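Local coordinates for protein pectate lyase 1 (Juniperus ashei, PDB 1PXZ) that cleaves pectate by elimination with low activity, probably using a calcium ion, and is the major allergen of mountain cedar pollen, at residues Pro259-Glu264 with Trp294-Thr299; Thr280-Cys285 with Tyr308-Gly313. All blocks are in the same frame, centred on the assembly; numbering follows the deposited sequence.

Overall arrangement
Both contacts belong to the C-terminal end of the right-handed parallel beta-helix, their centres about 9 Å apart on the same side of the chain's centre. In interaction 1, strand 296-299 is laid on strand 260-264, continuing the parallel stacking of the coils. In interaction 2, strand 280-282, an outermost strand of the eight-stranded parallel sheet, meets the loop 308-313. The segments alternate along the chain: 259-264, 280-285, 294-299, 308-313. The two contacts touch where S312 bonds W294 O through OG and probably W296 O through its backbone N, and where W294 packs on R282. The loop 308-313, which follows strand 302-304, thus lies beside strand 296-299 and joins both contacts at this end of the beta-helix.

Interaction 1. Residues Pro259-Glu264 with Trp294-Thr299; sequences PTILSE and WVWRST
W296 carries its CG anti to the carbonyl carbon (chi1 -69°), and I261 holds CG1 in the same position with CD1 extended beyond it (chi2 175°), so that the two side chains run side by side, pointing the same way. I261 CD1 comes over one face of the indole, displaced toward the rim, in a CH-pi contact 3.7 Å from the centroid of the six-membered ring of W296. The indole is also held at its edge: W296 NE1 donates to P259 O at 2.9 Å, a bent bond whose donor stands above the carbonyl plane. P259 CG packs against the same ring, while its CD lies over a face of W294. T280 and R282 of strand 280-282 also touch W296. The backbones pair in parallel register, I261 beside W296 and E264 beside T299, as successive rungs of a pectate lyase parallel beta-helix do. Residues 296-306 bind IgE of 3 of 7 patients tested. Four main-chain bonds join the strands, among them R297 N to I261 O at 2.9 Å, nearly along the C=O axis. On the face opposite I261 and W296, L262 CD2 sits over the centre of the R297 guanidinium, 3.7 Å from CZ, an apolar methyl against the flat face of a cation. S263 OG and S298 OG, on the indole's side of the strands, both bond D301 OD2, whereas E264 OE2 forms a salt bridge with R300 and OE1 bonds H239 and T318. One water links V295 N, 2.9 Å away, to T260 OG1; another donates to S263 O at 2.8 Å and bonds T299 OG1.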
# COMPACT_ATOMS: atom_id res chain seq x y z
N PRO A 259 -16.98 -0.67 8.00
CA PRO A 259 -16.36 -0.31 6.72
C PRO A 259 -17.23 -0.91 5.61
O PRO A 259 -17.95 -1.90 5.83
CB PRO A 259 -14.99 -1.00 6.80
CG PRO A 259 -15.33 -2.26 7.55
CD PRO A 259 -16.32 -1.83 8.61
N THR A 260 -17.14 -0.32 4.44
CA THR A 260 -17.69 -0.87 3.21
C THR A 260 -16.56 -1.58 2.48
O THR A 260 -15.57 -0.96 2.11
CB THR A 260 -18.32 0.23 2.32
OG1 THR A 260 -19.37 0.81 3.10
CG2 THR A 260 -18.91 -0.36 1.04
N ILE A 261 -16.72 -2.88 2.29
CA ILE A 261 -15.72 -3.70 1.64
C ILE A 261 -16.30 -4.37 0.41
O ILE A 261 -17.20 -5.18 0.51
CB ILE A 261 -15.15 -4.76 2.63
CG1 ILE A 261 -14.56 -4.09 3.86
CG2 ILE A 261 -14.19 -5.66 1.87
CD1 ILE A 261 -14.06 -5.01 4.97
N LEU A 262 -15.75 -4.00 -0.75
CA LEU A 262 -16.16 -4.51 -2.04
C LEU A 262 -15.07 -5.42 -2.58
O LEU A 262 -14.09 -4.99 -3.18
CB LEU A 262 -16.50 -3.36 -2.99
CG LEU A 262 -17.47 -2.32 -2.39
CD1 LEU A 262 -17.82 -1.27 -3.44
CD2 LEU A 262 -18.73 -2.98 -1.84
N SER A 263 -15.29 -6.72 -2.33
CA SER A 263 -14.38 -7.76 -2.80
C SER A 263 -14.82 -8.23 -4.19
O SER A 263 -15.94 -8.69 -4.34
CB SER A 263 -14.37 -8.92 -1.81
OG SER A 263 -13.65 -10.02 -2.36
N GLU A 264 -13.95 -8.09 -5.19
CA GLU A 264 -14.31 -8.47 -6.56
C GLU A 264 -13.18 -9.17 -7.28
O GLU A 264 -12.08 -8.61 -7.36
CB GLU A 264 -14.71 -7.17 -7.27
CG GLU A 264 -15.19 -7.34 -8.70
CD GLU A 264 -15.72 -6.05 -9.30
OE1 GLU A 264 -15.54 -4.96 -8.71
OE2 GLU A 264 -16.32 -6.17 -10.40
N TRP A 294 -23.59 -3.86 7.78
CA TRP A 294 -22.35 -3.50 7.06
C TRP A 294 -22.38 -4.02 5.64
O TRP A 294 -22.79 -5.12 5.31
CB TRP A 294 -21.15 -4.07 7.81
CG TRP A 294 -20.95 -3.60 9.21
CD1 TRP A 294 -21.68 -2.73 9.95
CD2 TRP A 294 -19.86 -4.04 10.05
NE1 TRP A 294 -21.12 -2.59 11.20
CE2 TRP A 294 -20.00 -3.38 11.29
CE3 TRP A 294 -18.79 -4.92 9.84
CZ2 TRP A 294 -19.11 -3.58 12.35
CZ3 TRP A 294 -17.90 -5.11 10.90
CH2 TRP A 294 -18.07 -4.44 12.12
N VAL A 295 -21.90 -3.24 4.67
CA VAL A 295 -22.04 -3.69 3.29
C VAL A 295 -20.70 -4.32 2.89
O VAL A 295 -19.76 -3.60 2.57
CB VAL A 295 -22.43 -2.54 2.37
CG1 VAL A 295 -22.33 -2.98 0.91
CG2 VAL A 295 -23.85 -2.05 2.66
N TRP A 296 -20.66 -5.64 2.99
CA TRP A 296 -19.47 -6.41 2.61
C TRP A 296 -19.86 -7.34 1.48
O TRP A 296 -20.55 -8.34 1.70
CB TRP A 296 -18.91 -7.21 3.79
CG TRP A 296 -18.29 -6.40 4.88
CD1 TRP A 296 -18.47 -5.09 5.19
CD2 TRP A 296 -17.36 -6.90 5.86
NE1 TRP A 296 -17.72 -4.73 6.28
CE2 TRP A 296 -17.02 -5.84 6.70
CE3 TRP A 296 -16.77 -8.16 6.08
CZ2 TRP A 296 -16.13 -5.98 7.76
CZ3 TRP A 296 -15.88 -8.31 7.14
CH2 TRP A 296 -15.57 -7.21 7.96
N ARG A 297 -19.43 -7.03 0.26
CA ARG A 297 -19.84 -7.78 -0.90
C ARG A 297 -18.71 -8.60 -1.54
O ARG A 297 -17.55 -8.16 -1.55
CB ARG A 297 -20.39 -6.85 -1.98
CG ARG A 297 -21.36 -5.79 -1.49
CD ARG A 297 -22.35 -5.45 -2.60
NE ARG A 297 -21.71 -4.78 -3.72
CZ ARG A 297 -21.78 -3.46 -3.89
NH1 ARG A 297 -22.46 -2.75 -2.99
NH2 ARG A 297 -21.19 -2.86 -4.92
N SER A 298 -19.09 -9.77 -2.04
CA SER A 298 -18.16 -10.63 -2.79
C SER A 298 -18.72 -10.86 -4.19
O SER A 298 -19.80 -11.44 -4.33
CB SER A 298 -17.95 -11.95 -2.05
OG SER A 298 -17.32 -12.91 -2.87
N THR A 299 -18.01 -10.42 -5.22
CA THR A 299 -18.44 -10.56 -6.61
C THR A 299 -17.42 -11.26 -7.48
O THR A 299 -16.30 -10.73 -7.58
CB THR A 299 -18.67 -9.15 -7.21
OG1 THR A 299 -19.56 -8.43 -6.33
CG2 THR A 299 -19.32 -9.23 -8.58
O HOH W 1 -20.98 -0.58 5.35
O HOH W 2 -18.07 -6.83 -4.59

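Interaction 2. Residues Thr280-Cys285 with Tyr308-Gly313; sequences TKRIGC and YFVSSG
The nearest CA atoms, those of T280 and F309, are 5.7 Å apart and no main-chain to main-chain bond joins the two segments, so side chains bridge from strand 280-282 to the irregular loop 308-313. T280 places OG1 between its backbone N and carbonyl carbon (chi1 39°) and leaves CG2 anti to the carbonyl carbon. The two branches then serve different partners. CG2 rests over the centre of the F309 ring, 3.5 Å from the centroid and almost on the ring normal, a CH-pi contact; OG1 accepts from V310 N at 3.1 Å along a nearly straight line (166°) and is also bonded to E278. R282 bends at chi2 (110°) and brings its guanidinium end-on to the loop. NH1 and NH2 both donate to the single atom V310 O, each at 2.8 Å, with the oxygen in the guanidinium plane but both donors above the carbonyl plane. NH2 donates again to S312 OG at 2.8 Å, with OG likewise in the guanidinium plane. A water accepts from R282 NE at 2.6 Å and donates to S312 OG, so the guanidinium is tied along its edge, which should fix its rotation. S312 OG is bonded in addition to W294 O. This surface contact fastens the loop that follows strand 302-304 to the last coil of the parallel beta-helix characteristic of polysaccharide lyase family 1.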
# COMPACT_ATOMS: atom_id res chain seq x y z
N THR A 280 -13.42 -13.75 5.64
CA THR A 280 -13.88 -12.58 6.35
C THR A 280 -13.86 -12.71 7.87
O THR A 280 -14.05 -13.77 8.47
CB THR A 280 -15.36 -12.26 6.00
OG1 THR A 280 -16.09 -13.50 5.88
CG2 THR A 280 -15.46 -11.55 4.66
N LYS A 281 -13.66 -11.56 8.52
CA LYS A 281 -13.76 -11.47 9.95
C LYS A 281 -14.29 -10.10 10.38
O LYS A 281 -13.65 -9.08 10.13
CB LYS A 281 -12.42 -11.72 10.67
CG LYS A 281 -12.66 -11.92 12.17
CD LYS A 281 -11.42 -12.53 12.83
CE LYS A 281 -11.53 -12.41 14.34
NZ LYS A 281 -10.48 -11.52 14.91
N ARG A 282 -15.46 -10.09 11.03
CA ARG A 282 -16.02 -8.88 11.60
C ARG A 282 -15.59 -8.73 13.05
O ARG A 282 -15.71 -9.64 13.86
CB ARG A 282 -17.55 -8.87 11.57
CG ARG A 282 -18.13 -8.47 10.22
CD ARG A 282 -18.77 -9.70 9.59
NE ARG A 282 -19.58 -9.31 8.42
CZ ARG A 282 -19.49 -10.05 7.31
NH1 ARG A 282 -18.69 -11.12 7.29
NH2 ARG A 282 -20.22 -9.68 6.27
N ILE A 283 -15.10 -7.54 13.37
CA ILE A 283 -14.60 -7.31 14.72
C ILE A 283 -15.44 -6.25 15.41
O ILE A 283 -15.68 -5.19 14.83
CB ILE A 283 -13.12 -6.90 14.59
CG1 ILE A 283 -12.26 -8.04 14.03
CG2 ILE A 283 -12.55 -6.40 15.89
CD1 ILE A 283 -11.09 -7.61 13.17
N GLY A 284 -15.90 -6.50 16.63
CA GLY A 284 -16.56 -5.49 17.44
C GLY A 284 -18.03 -5.33 17.14
O GLY A 284 -18.64 -4.28 17.36
N CYS A 285 -18.65 -6.39 16.62
CA CYS A 285 -20.08 -6.33 16.35
C CYS A 285 -20.91 -5.96 17.57
O CYS A 285 -20.63 -6.39 18.69
CB CYS A 285 -20.50 -7.70 15.79
SG CYS A 285 -19.91 -7.92 14.09
N TYR A 308 -14.40 -19.54 2.11
CA TYR A 308 -15.66 -18.88 1.81
C TYR A 308 -15.70 -17.48 2.40
O TYR A 308 -15.01 -17.17 3.39
CB TYR A 308 -16.86 -19.70 2.35
CG TYR A 308 -16.79 -19.97 3.84
CD1 TYR A 308 -16.13 -21.10 4.32
CD2 TYR A 308 -17.36 -19.10 4.74
CE1 TYR A 308 -16.08 -21.30 5.69
CE2 TYR A 308 -17.33 -19.30 6.11
CZ TYR A 308 -16.67 -20.42 6.57
OH TYR A 308 -16.61 -20.63 7.93
N PHE A 309 -16.53 -16.64 1.78
CA PHE A 309 -16.70 -15.24 2.18
C PHE A 309 -18.10 -15.06 2.72
O PHE A 309 -19.06 -15.41 2.03
CB PHE A 309 -16.46 -14.37 0.95
CG PHE A 309 -16.42 -12.87 1.11
CD1 PHE A 309 -17.52 -12.10 1.43
CD2 PHE A 309 -15.20 -12.23 0.91
CE1 PHE A 309 -17.45 -10.73 1.56
CE2 PHE A 309 -15.11 -10.85 1.04
CZ PHE A 309 -16.23 -10.10 1.35
N VAL A 310 -18.24 -14.50 3.91
CA VAL A 310 -19.59 -14.25 4.45
C VAL A 310 -19.96 -12.81 4.10
O VAL A 310 -19.43 -11.84 4.64
CB VAL A 310 -19.61 -14.52 5.95
CG1 VAL A 310 -20.97 -14.14 6.54
CG2 VAL A 310 -19.32 -15.99 6.23
N SER A 311 -20.88 -12.71 3.15
CA SER A 311 -21.37 -11.44 2.65
C SER A 311 -22.41 -10.79 3.55
O SER A 311 -23.07 -11.49 4.34
CB SER A 311 -22.05 -11.69 1.27
OG SER A 311 -21.02 -11.57 0.30
N SER A 312 -22.56 -9.48 3.44
CA SER A 312 -23.67 -8.79 4.13
C SER A 312 -24.05 -7.57 3.28
O SER A 312 -23.21 -6.99 2.58
CB SER A 312 -23.34 -8.41 5.57
OG SER A 312 -22.13 -7.68 5.69
N GLY A 313 -25.33 -7.20 3.30
CA GLY A 313 -25.83 -6.11 2.46
C GLY A 313 -26.37 -6.69 1.16
O GLY A 313 -26.13 -7.88 0.89
O HOH W 3 -21.49 -7.49 8.42